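Local coordinates for protein DNMT2 (Spodoptera frugiperda, PDB 4H0N) that probably methylates a cytosine in the anticodon loop of tRNA(Asp), and cytosines in DNA, at carbon 5 with S-adenosyl-L-methionine as methyl donor, at residues A[67-72]-A[109-114]; A[154-159]-A[193-198]; A[221-226]-A[244-249]. The protein carries 3 engineered substitutions. One frame throughout, in Å; residues are numbered along the deposited sequence.

All three contacts are partly buried, and each joins a different pair of chain segments. Interaction 1 lies where two parallel strands of the main sheet begin, on the far side of the chain's centre from interactions 2 and 3, whose centres are about 11 Å apart. Interactions 1 and 3 share a chemistry of backbone bonds between parallel segments, three of them in interaction 3 and two converging on one carbonyl in interaction 1. Interaction 2 joins two loops through a proline, with van der Waals contacts in place of such bonds. It adjoins interaction 3, where the amide of Leu-195 probably donates to the carbonyl of Lys-225.

Interaction 1. Residues A[67-72]-A[109-114]; sequences KWNVDT and LDNVDY
Tyr-114 leaves the backbone with CG anti to its own carbonyl carbon (chi1 -47°), which lays the side chain obliquely across Thr-72. CB passes the threonine's hydroxyl and methyl at the limit of van der Waals contact. Tyr-114 CG follows at 4.2 Å from Thr-72 OG1, next to it Tyr-114 CD1 comes to 3.5 Å from the same oxygen, and Tyr-114 CE1 lies 3.9 Å from Asp-71 OD2. That carboxylate oxygen sits in the plane of the ring, at its edge, with the carboxylate turned almost perpendicular to it (89°). Outside the two segments, Phe-332 stacks on the ring and His-4 meets it at a steep angle. The carboxylate of Asp-71 is itself fixed by Lys-5 N on OD1 and His-4 ND1 on OD2, while Thr-72 OG1 gives OD1 a weak bond.

On the backbone, the carbonyl of Asp-71 takes two bonds. Tyr-114 N approaches in the carbonyl plane (2.9 Å from Asp-71 O), whereas Asp-113 N comes from above that plane (2.5 Å from the same oxygen). Thr-72 and Tyr-114 then pair as a parallel bridge, their side chains on the same face. Upstream, Val-70 and Val-112 run side by side, with their CG2 atoms 3.9 Å apart.

The contact thus marks the start of neighbouring parallel strands 72-75 and 114-119 in the Rossmann-like sheet of a class I methyltransferase. The chain enters it through a Schellman motif at Asn-69, closing helix 62-67, and through a type I turn from Leu-109 to Val-112, while strand 4-9 flanks Thr-72.

Interaction 2. Residues A[154-159]-A[193-198]; sequences GVPNSR and HSLESI
One hydrogen bond grips ND1 of His-193: its N-H points to the carbonyl oxygen of the next residue, with His-193 ND1 2.9 Å from Ser-194 O and an angle of 152° at the hydrogen. The acceptor lies near the imidazole plane, so the bond holds the ring's rotation, and chi1 of 51° puts CG in the crowded position between the backbone N and the carbonyl carbon. The ring is thereby turned to Pro-156, whose CD lies 3.4 Å from His-193 CE1. Gly-154 O stands over one imidazole face, displaced toward the rim.

Pro-156 points into the 193-198 segment. Its CG lies 3.3 Å from His-193 O and 3.7 Å from Leu-195 CD2; the proline and leucine side chains slide past each other in opposite directions. The proline is the centre of an inverse gamma turn, in which Asn-157 N donates to Val-155 O at 2.8 Å, and its own carbonyl accepts from Ser-230 OG. An alanine here would lose CG and CD, and with them the contact to the imidazole and the closest approach to Leu-195, and would probably loosen the turn.

The contact joins the loop between strands 141-148 and 161-168 to the one leading from strand 161-168 to helix 211-214. Directional bonds stay within each segment or go to third parties, so the fit rests on shape rather than on paired polar groups.

Interaction 3. Residues A[221-226]-A[244-249]; sequences DICYKT and TGSIFT
With CG anti to the backbone N (chi1 177°), Asp-221 extends its carboxylate toward Ser-246, whose OG lies anti to its own carbonyl carbon (chi1 -77°). The two meet tip to tip: Ser-246 OG donates to Asp-221 OD1 over 2.6 Å, on the lone pair facing away from the other carboxylate oxygen. Both atoms have a further partner, since OD1 also forms a salt bridge with Arg-229 and OG accepts from Cys-231 N, so OD1 and OG are each satisfied twice over. Cys-223 SG passes alongside the same hydroxyl.

Three backbone bonds continue the register. Ile-247 N donates to Asp-221 O (2.8 Å), Cys-223 N to Ile-247 O (2.5 Å) and Thr-249 N to Cys-223 O (3.2 Å), each nearly along the C=O axis of its acceptor. Ile-222 and Ile-247 share one face, Cys-223 and Phe-248 the other. The ring of Phe-248 (chi1 173°) reaches forward along the 221-226 segment, its edge at CE1 lying 3.7 Å from Lys-225 N. Beyond the strands, Thr-249 CG2 touches CD1 and CE1 of Tyr-224 at 3.5 Å, while Thr-249 OG1 bonds to Leu-280 O; helix 253-262 packs against both side chains through Val-256.

The result is a short two-stranded parallel sheet, 222-223 with 247-248, separate from the cofactor-binding sheet and probably part of the small target-recognition region characteristic of C5-methyltransferases.

Interaction 1. Residues A[67-72]-A[109-114]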
loop_
_atom_site.group_PDB
_atom_site.type_symbol
_atom_site.label_atom_id
_atom_site.label_comp_id
_atom_site.label_asym_id
_atom_site.label_seq_id
_atom_site.Cartn_x
_atom_site.Cartn_y
_atom_site.Cartn_z
ATOM N N LYS A 67 2.549 -26.501 10.894
ATOM C CA LYS A 67 2.005 -26.687 12.234
ATOM C C LYS A 67 0.976 -25.604 12.562
ATOM O O LYS A 67 0.035 -25.840 13.318
ATOM C CB LYS A 67 3.128 -26.729 13.278
ATOM C CG LYS A 67 3.393 -25.420 14.003
ATOM C CD LYS A 67 4.836 -25.352 14.462
ATOM C CE LYS A 67 4.952 -24.793 15.863
ATOM N NZ LYS A 67 5.894 -25.627 16.647
ATOM N N TRP A 68 1.150 -24.424 11.969
ATOM C CA TRP A 68 0.218 -23.318 12.164
ATOM C C TRP A 68 -1.094 -23.578 11.450
ATOM O O TRP A 68 -2.100 -22.927 11.733
ATOM C CB TRP A 68 0.814 -22.021 11.640
ATOM C CG TRP A 68 1.939 -21.521 12.452
ATOM C CD1 TRP A 68 2.273 -21.900 13.716
ATOM C CD2 TRP A 68 2.903 -20.538 12.056
ATOM N NE1 TRP A 68 3.388 -21.214 14.136
ATOM C CE2 TRP A 68 3.790 -20.375 13.138
ATOM C CE3 TRP A 68 3.098 -19.792 10.893
ATOM C CZ2 TRP A 68 4.862 -19.484 13.084
ATOM C CZ3 TRP A 68 4.160 -18.911 10.846
ATOM C CH2 TRP A 68 5.028 -18.763 11.935
ATOM N N ASN A 69 -1.058 -24.520 10.512
ATOM C CA ASN A 69 -2.231 -24.943 9.761
ATOM C C ASN A 69 -2.791 -23.848 8.855
ATOM O O ASN A 69 -3.991 -23.814 8.587
ATOM C CB ASN A 69 -3.317 -25.481 10.703
ATOM C CG ASN A 69 -4.259 -26.449 10.017
ATOM O OD1 ASN A 69 -3.837 -27.285 9.218
ATOM N ND2 ASN A 69 -5.547 -26.338 10.321
ATOM N N VAL A 70 -1.921 -22.961 8.378
ATOM C CA VAL A 70 -2.345 -21.925 7.440
ATOM C C VAL A 70 -2.754 -22.545 6.104
ATOM O O VAL A 70 -2.192 -23.558 5.682
ATOM C CB VAL A 70 -1.261 -20.823 7.236
ATOM C CG1 VAL A 70 -0.280 -20.813 8.394
ATOM C CG2 VAL A 70 -0.524 -20.997 5.911
ATOM N N ASP A 71 -3.755 -21.950 5.462
ATOM C CA ASP A 71 -4.213 -22.401 4.152
ATOM C C ASP A 71 -4.175 -21.233 3.187
ATOM O O ASP A 71 -4.376 -21.398 1.982
ATOM C CB ASP A 71 -5.638 -22.962 4.230
ATOM C CG ASP A 71 -6.671 -21.905 4.610
ATOM O OD1 ASP A 71 -6.381 -21.066 5.485
ATOM O OD2 ASP A 71 -7.779 -21.914 4.033
ATOM N N THR A 72 -3.907 -20.052 3.740
ATOM C CA THR A 72 -3.994 -18.795 3.007
ATOM C C THR A 72 -2.816 -17.890 3.335
ATOM O O THR A 72 -2.524 -17.640 4.502
ATOM C CB THR A 72 -5.302 -18.042 3.352
ATOM O OG1 THR A 72 -6.430 -18.870 3.039
ATOM C CG2 THR A 72 -5.395 -16.728 2.579
ATOM N N LEU A 109 4.706 -26.242 0.762
ATOM C CA LEU A 109 3.639 -25.611 1.521
ATOM C C LEU A 109 2.344 -26.326 1.162
ATOM O O LEU A 109 1.422 -25.731 0.601
ATOM C CB LEU A 109 3.562 -24.113 1.214
ATOM C CG LEU A 109 4.813 -23.324 1.635
ATOM C CD1 LEU A 109 4.683 -21.832 1.351
ATOM C CD2 LEU A 109 5.148 -23.561 3.103
ATOM N N ASP A 110 2.301 -27.616 1.498
ATOM C CA ASP A 110 1.262 -28.544 1.044
ATOM C C ASP A 110 -0.165 -28.121 1.404
ATOM O O ASP A 110 -1.104 -28.420 0.668
ATOM C CB ASP A 110 1.533 -29.951 1.596
ATOM C CG ASP A 110 2.989 -30.379 1.449
ATOM O OD1 ASP A 110 3.575 -30.862 2.446
ATOM O OD2 ASP A 110 3.546 -30.247 0.336
ATOM N N ASN A 111 -0.317 -27.431 2.534
ATOM C CA ASN A 111 -1.627 -27.008 3.027
ATOM C C ASN A 111 -2.115 -25.700 2.403
ATOM O O ASN A 111 -3.325 -25.472 2.302
ATOM C CB ASN A 111 -1.608 -26.871 4.556
ATOM C CG ASN A 111 -3.006 -26.900 5.174
ATOM O OD1 ASN A 111 -3.238 -27.600 6.159
ATOM N ND2 ASN A 111 -3.936 -26.139 4.606
ATOM N N VAL A 112 -1.185 -24.836 2.008
ATOM C CA VAL A 112 -1.545 -23.534 1.461
ATOM C C VAL A 112 -2.395 -23.635 0.192
ATOM O O VAL A 112 -1.959 -24.182 -0.821
ATOM C CB VAL A 112 -0.303 -22.681 1.189
ATOM C CG1 VAL A 112 -0.704 -21.350 0.579
ATOM C CG2 VAL A 112 0.471 -22.464 2.481
ATOM N N ASP A 113 -3.614 -23.100 0.264
ATOM C CA ASP A 113 -4.572 -23.182 -0.840
ATOM C C ASP A 113 -4.741 -21.866 -1.595
ATOM O O ASP A 113 -4.925 -21.852 -2.813
ATOM C CB ASP A 113 -5.940 -23.649 -0.330
ATOM C CG ASP A 113 -6.013 -25.150 -0.139
ATOM O OD1 ASP A 113 -5.365 -25.882 -0.912
ATOM O OD2 ASP A 113 -6.728 -25.597 0.781
ATOM N N TYR A 114 -4.694 -20.760 -0.869
ATOM C CA TYR A 114 -4.935 -19.468 -1.477
ATOM C C TYR A 114 -3.779 -18.518 -1.214
ATOM O O TYR A 114 -3.321 -18.382 -0.083
ATOM C CB TYR A 114 -6.226 -18.867 -0.929
ATOM C CG TYR A 114 -7.398 -19.820 -0.912
ATOM C CD1 TYR A 114 -7.672 -20.591 0.211
ATOM C CD2 TYR A 114 -8.244 -19.934 -2.010
ATOM C CE1 TYR A 114 -8.752 -21.458 0.240
ATOM C CE2 TYR A 114 -9.326 -20.798 -1.991
ATOM C CZ TYR A 114 -9.575 -21.558 -0.865
ATOM O OH TYR A 114 -10.650 -22.423 -0.845
#

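Interaction 2. Residues A[154-159]-A[193-198]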
loop_
_atom_site.group_PDB
_atom_site.type_symbol
_atom_site.label_atom_id
_atom_site.label_comp_id
_atom_site.label_asym_id
_atom_site.label_seq_id
_atom_site.Cartn_x
_atom_site.Cartn_y
_atom_site.Cartn_z
ATOM N N GLY A 154 -13.521 3.185 -7.299
ATOM C CA GLY A 154 -14.301 4.274 -6.734
ATOM C C GLY A 154 -13.627 5.028 -5.599
ATOM O O GLY A 154 -14.289 5.718 -4.824
ATOM N N VAL A 155 -12.309 4.904 -5.503
ATOM C CA VAL A 155 -11.547 5.599 -4.473
ATOM C C VAL A 155 -10.685 6.688 -5.104
ATOM O O VAL A 155 -9.924 6.416 -6.029
ATOM C CB VAL A 155 -10.666 4.613 -3.691
ATOM C CG1 VAL A 155 -9.946 5.319 -2.554
ATOM C CG2 VAL A 155 -11.516 3.467 -3.161
ATOM N N PRO A 156 -10.811 7.931 -4.612
ATOM C CA PRO A 156 -10.144 9.090 -5.220
ATOM C C PRO A 156 -8.654 9.140 -4.911
ATOM O O PRO A 156 -8.204 10.023 -4.186
ATOM C CB PRO A 156 -10.855 10.281 -4.571
ATOM C CG PRO A 156 -11.276 9.771 -3.243
ATOM C CD PRO A 156 -11.613 8.313 -3.435
ATOM N N ASN A 157 -7.904 8.199 -5.473
ATOM C CA ASN A 157 -6.469 8.129 -5.250
ATOM C C ASN A 157 -5.802 7.207 -6.262
ATOM O O ASN A 157 -6.357 6.170 -6.634
ATOM C CB ASN A 157 -6.167 7.666 -3.819
ATOM C CG ASN A 157 -4.680 7.553 -3.542
ATOM O OD1 ASN A 157 -4.137 6.455 -3.434
ATOM N ND2 ASN A 157 -4.012 8.691 -3.434
ATOM N N SER A 158 -4.618 7.603 -6.716
ATOM C CA SER A 158 -3.821 6.771 -7.604
ATOM C C SER A 158 -2.851 5.917 -6.798
ATOM O O SER A 158 -2.190 6.404 -5.885
ATOM C CB SER A 158 -3.052 7.624 -8.614
ATOM O OG SER A 158 -3.929 8.224 -9.548
ATOM N N ARG A 159 -2.777 4.638 -7.137
ATOM C CA ARG A 159 -1.869 3.729 -6.468
ATOM C C ARG A 159 -1.797 2.470 -7.308
ATOM O O ARG A 159 -2.248 1.396 -6.903
ATOM C CB ARG A 159 -2.347 3.421 -5.048
ATOM C CG ARG A 159 -1.261 2.884 -4.130
ATOM C CD ARG A 159 -1.753 2.809 -2.697
ATOM N NE ARG A 159 -0.794 2.158 -1.810
ATOM C CZ ARG A 159 0.205 2.783 -1.195
ATOM N NH1 ARG A 159 0.397 4.086 -1.372
ATOM N NH2 ARG A 159 1.020 2.102 -0.401
ATOM N N HIS A 193 -15.688 9.070 -5.271
ATOM C CA HIS A 193 -16.321 10.183 -4.576
ATOM C C HIS A 193 -15.311 11.299 -4.318
ATOM O O HIS A 193 -14.104 11.068 -4.350
ATOM C CB HIS A 193 -16.939 9.707 -3.259
ATOM C CG HIS A 193 -16.004 8.914 -2.401
ATOM N ND1 HIS A 193 -14.812 9.424 -1.924
ATOM C CD2 HIS A 193 -16.084 7.648 -1.927
ATOM C CE1 HIS A 193 -14.204 8.503 -1.198
ATOM N NE2 HIS A 193 -14.951 7.420 -1.183
ATOM N N SER A 194 -15.808 12.504 -4.053
ATOM C CA SER A 194 -14.940 13.621 -3.699
ATOM C C SER A 194 -14.230 13.347 -2.374
ATOM O O SER A 194 -14.410 12.292 -1.761
ATOM C CB SER A 194 -15.745 14.913 -3.595
ATOM O OG SER A 194 -16.534 14.921 -2.421
ATOM N N LEU A 195 -13.426 14.306 -1.926
ATOM C CA LEU A 195 -12.643 14.133 -0.709
ATOM C C LEU A 195 -13.248 14.816 0.518
ATOM O O LEU A 195 -12.576 14.958 1.534
ATOM C CB LEU A 195 -11.224 14.650 -0.927
ATOM C CG LEU A 195 -10.317 13.908 -1.911
ATOM C CD1 LEU A 195 -9.128 14.788 -2.274
ATOM C CD2 LEU A 195 -9.842 12.566 -1.353
ATOM N N GLU A 196 -14.506 15.236 0.435
ATOM C CA GLU A 196 -15.137 15.914 1.563
ATOM C C GLU A 196 -15.422 14.977 2.726
ATOM O O GLU A 196 -15.276 15.366 3.886
ATOM C CB GLU A 196 -16.435 16.585 1.139
ATOM C CG GLU A 196 -16.258 17.651 0.099
ATOM C CD GLU A 196 -17.494 18.503 -0.053
ATOM O OE1 GLU A 196 -17.766 18.958 -1.182
ATOM O OE2 GLU A 196 -18.190 18.717 0.963
ATOM N N SER A 197 -15.846 13.755 2.408
ATOM C CA SER A 197 -16.168 12.752 3.420
ATOM C C SER A 197 -14.985 12.543 4.350
ATOM O O SER A 197 -15.149 12.301 5.548
ATOM C CB SER A 197 -16.555 11.421 2.766
ATOM O OG SER A 197 -16.342 11.456 1.365
ATOM N N ILE A 198 -13.792 12.664 3.785
ATOM C CA ILE A 198 -12.566 12.437 4.526
ATOM C C ILE A 198 -11.702 13.702 4.597
ATOM O O ILE A 198 -10.677 13.818 3.923
ATOM C CB ILE A 198 -11.808 11.216 3.957
ATOM C CG1 ILE A 198 -11.578 11.366 2.452
ATOM C CG2 ILE A 198 -12.635 9.959 4.179
ATOM C CD1 ILE A 198 -11.038 10.113 1.783
#

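Interaction 3. Residues A[221-226]-A[244-249]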
loop_
_atom_site.group_PDB
_atom_site.type_symbol
_atom_site.label_atom_id
_atom_site.label_comp_id
_atom_site.label_asym_id
_atom_site.label_seq_id
_atom_site.Cartn_x
_atom_site.Cartn_y
_atom_site.Cartn_z
ATOM N N ASP A 221 1.194 18.832 -6.673
ATOM C CA ASP A 221 -0.155 18.541 -7.139
ATOM C C ASP A 221 -1.127 18.908 -6.036
ATOM O O ASP A 221 -1.079 18.340 -4.948
ATOM C CB ASP A 221 -0.344 17.069 -7.494
ATOM C CG ASP A 221 -1.779 16.759 -7.899
ATOM O OD1 ASP A 221 -2.376 15.819 -7.332
ATOM O OD2 ASP A 221 -2.317 17.467 -8.778
ATOM N N ILE A 222 -2.012 19.853 -6.317
ATOM C CA ILE A 222 -2.919 20.339 -5.295
ATOM C C ILE A 222 -4.286 19.672 -5.367
ATOM O O ILE A 222 -4.807 19.409 -6.451
ATOM C CB ILE A 222 -3.093 21.864 -5.382
ATOM C CG1 ILE A 222 -1.766 22.524 -5.766
ATOM C CG2 ILE A 222 -3.652 22.411 -4.070
ATOM C CD1 ILE A 222 -1.207 23.458 -4.726
ATOM N N CYS A 223 -4.856 19.397 -4.199
ATOM C CA CYS A 223 -6.221 18.898 -4.106
ATOM C C CYS A 223 -7.134 19.829 -3.320
ATOM O O CYS A 223 -6.685 20.590 -2.460
ATOM C CB CYS A 223 -6.239 17.508 -3.483
ATOM S SG CYS A 223 -5.566 16.267 -4.575
ATOM N N TYR A 224 -8.422 19.752 -3.631
ATOM C CA TYR A 224 -9.440 20.534 -2.947
ATOM C C TYR A 224 -10.546 19.577 -2.520
ATOM O O TYR A 224 -10.503 18.393 -2.856
ATOM C CB TYR A 224 -9.969 21.629 -3.873
ATOM C CG TYR A 224 -8.873 22.259 -4.703
ATOM C CD1 TYR A 224 -8.214 23.403 -4.272
ATOM C CD2 TYR A 224 -8.481 21.690 -5.908
ATOM C CE1 TYR A 224 -7.202 23.966 -5.024
ATOM C CE2 TYR A 224 -7.469 22.241 -6.661
ATOM C CZ TYR A 224 -6.836 23.378 -6.217
ATOM O OH TYR A 224 -5.831 23.914 -6.986
ATOM N N LYS A 225 -11.527 20.072 -1.774
ATOM C CA LYS A 225 -12.604 19.217 -1.278
ATOM C C LYS A 225 -13.429 18.582 -2.403
ATOM O O LYS A 225 -14.027 17.521 -2.212
ATOM C CB LYS A 225 -13.510 19.999 -0.331
ATOM C CG LYS A 225 -14.159 21.209 -0.971
ATOM C CD LYS A 225 -14.795 22.103 0.081
ATOM C CE LYS A 225 -14.884 23.545 -0.403
ATOM N NZ LYS A 225 -15.642 24.405 0.548
ATOM N N THR A 226 -13.447 19.223 -3.570
ATOM C CA THR A 226 -14.206 18.727 -4.714
ATOM C C THR A 226 -13.407 17.741 -5.570
ATOM O O THR A 226 -13.954 17.126 -6.485
ATOM C CB THR A 226 -14.726 19.884 -5.613
ATOM O OG1 THR A 226 -13.622 20.557 -6.232
ATOM C CG2 THR A 226 -15.540 20.882 -4.798
ATOM N N THR A 244 5.750 12.592 -4.191
ATOM C CA THR A 244 5.536 11.912 -2.920
ATOM C C THR A 244 4.067 11.848 -2.507
ATOM O O THR A 244 3.687 11.028 -1.671
ATOM C CB THR A 244 6.302 12.617 -1.811
ATOM O OG1 THR A 244 5.748 13.922 -1.623
ATOM C CG2 THR A 244 7.778 12.735 -2.181
ATOM N N GLY A 245 3.248 12.720 -3.082
ATOM C CA GLY A 245 1.838 12.747 -2.756
ATOM C C GLY A 245 1.228 14.105 -3.024
ATOM O O GLY A 245 1.941 15.065 -3.317
ATOM N N SER A 246 -0.095 14.188 -2.922
ATOM C CA SER A 246 -0.794 15.441 -3.170
ATOM C C SER A 246 -0.765 16.389 -1.980
ATOM O O SER A 246 -0.555 15.984 -0.833
ATOM C CB SER A 246 -2.244 15.182 -3.584
ATOM O OG SER A 246 -2.323 14.763 -4.933
ATOM N N ILE A 247 -0.988 17.661 -2.284
ATOM C CA ILE A 247 -1.081 18.723 -1.291
ATOM C C ILE A 247 -2.525 19.232 -1.271
ATOM O O ILE A 247 -3.201 19.223 -2.301
ATOM C CB ILE A 247 -0.085 19.853 -1.631
ATOM C CG1 ILE A 247 1.337 19.370 -1.366
ATOM C CG2 ILE A 247 -0.351 21.097 -0.821
ATOM C CD1 ILE A 247 1.510 18.765 0.000
ATOM N N PHE A 248 -3.007 19.646 -0.103
ATOM C CA PHE A 248 -4.390 20.085 0.031
ATOM C C PHE A 248 -4.511 21.540 0.474
ATOM O O PHE A 248 -3.667 22.048 1.215
ATOM C CB PHE A 248 -5.133 19.186 1.022
ATOM C CG PHE A 248 -6.512 19.669 1.349
ATOM C CD1 PHE A 248 -7.560 19.435 0.477
ATOM C CD2 PHE A 248 -6.760 20.370 2.518
ATOM C CE1 PHE A 248 -8.834 19.889 0.763
ATOM C CE2 PHE A 248 -8.029 20.821 2.813
ATOM C CZ PHE A 248 -9.069 20.580 1.935
ATOM N N THR A 249 -5.576 22.196 0.019
ATOM C CA THR A 249 -5.943 23.521 0.503
ATOM C C THR A 249 -7.459 23.638 0.585
ATOM O O THR A 249 -8.180 22.886 -0.067
ATOM C CB THR A 249 -5.409 24.639 -0.401
ATOM O OG1 THR A 249 -5.571 25.895 0.264
ATOM C CG2 THR A 249 -6.160 24.679 -1.712
#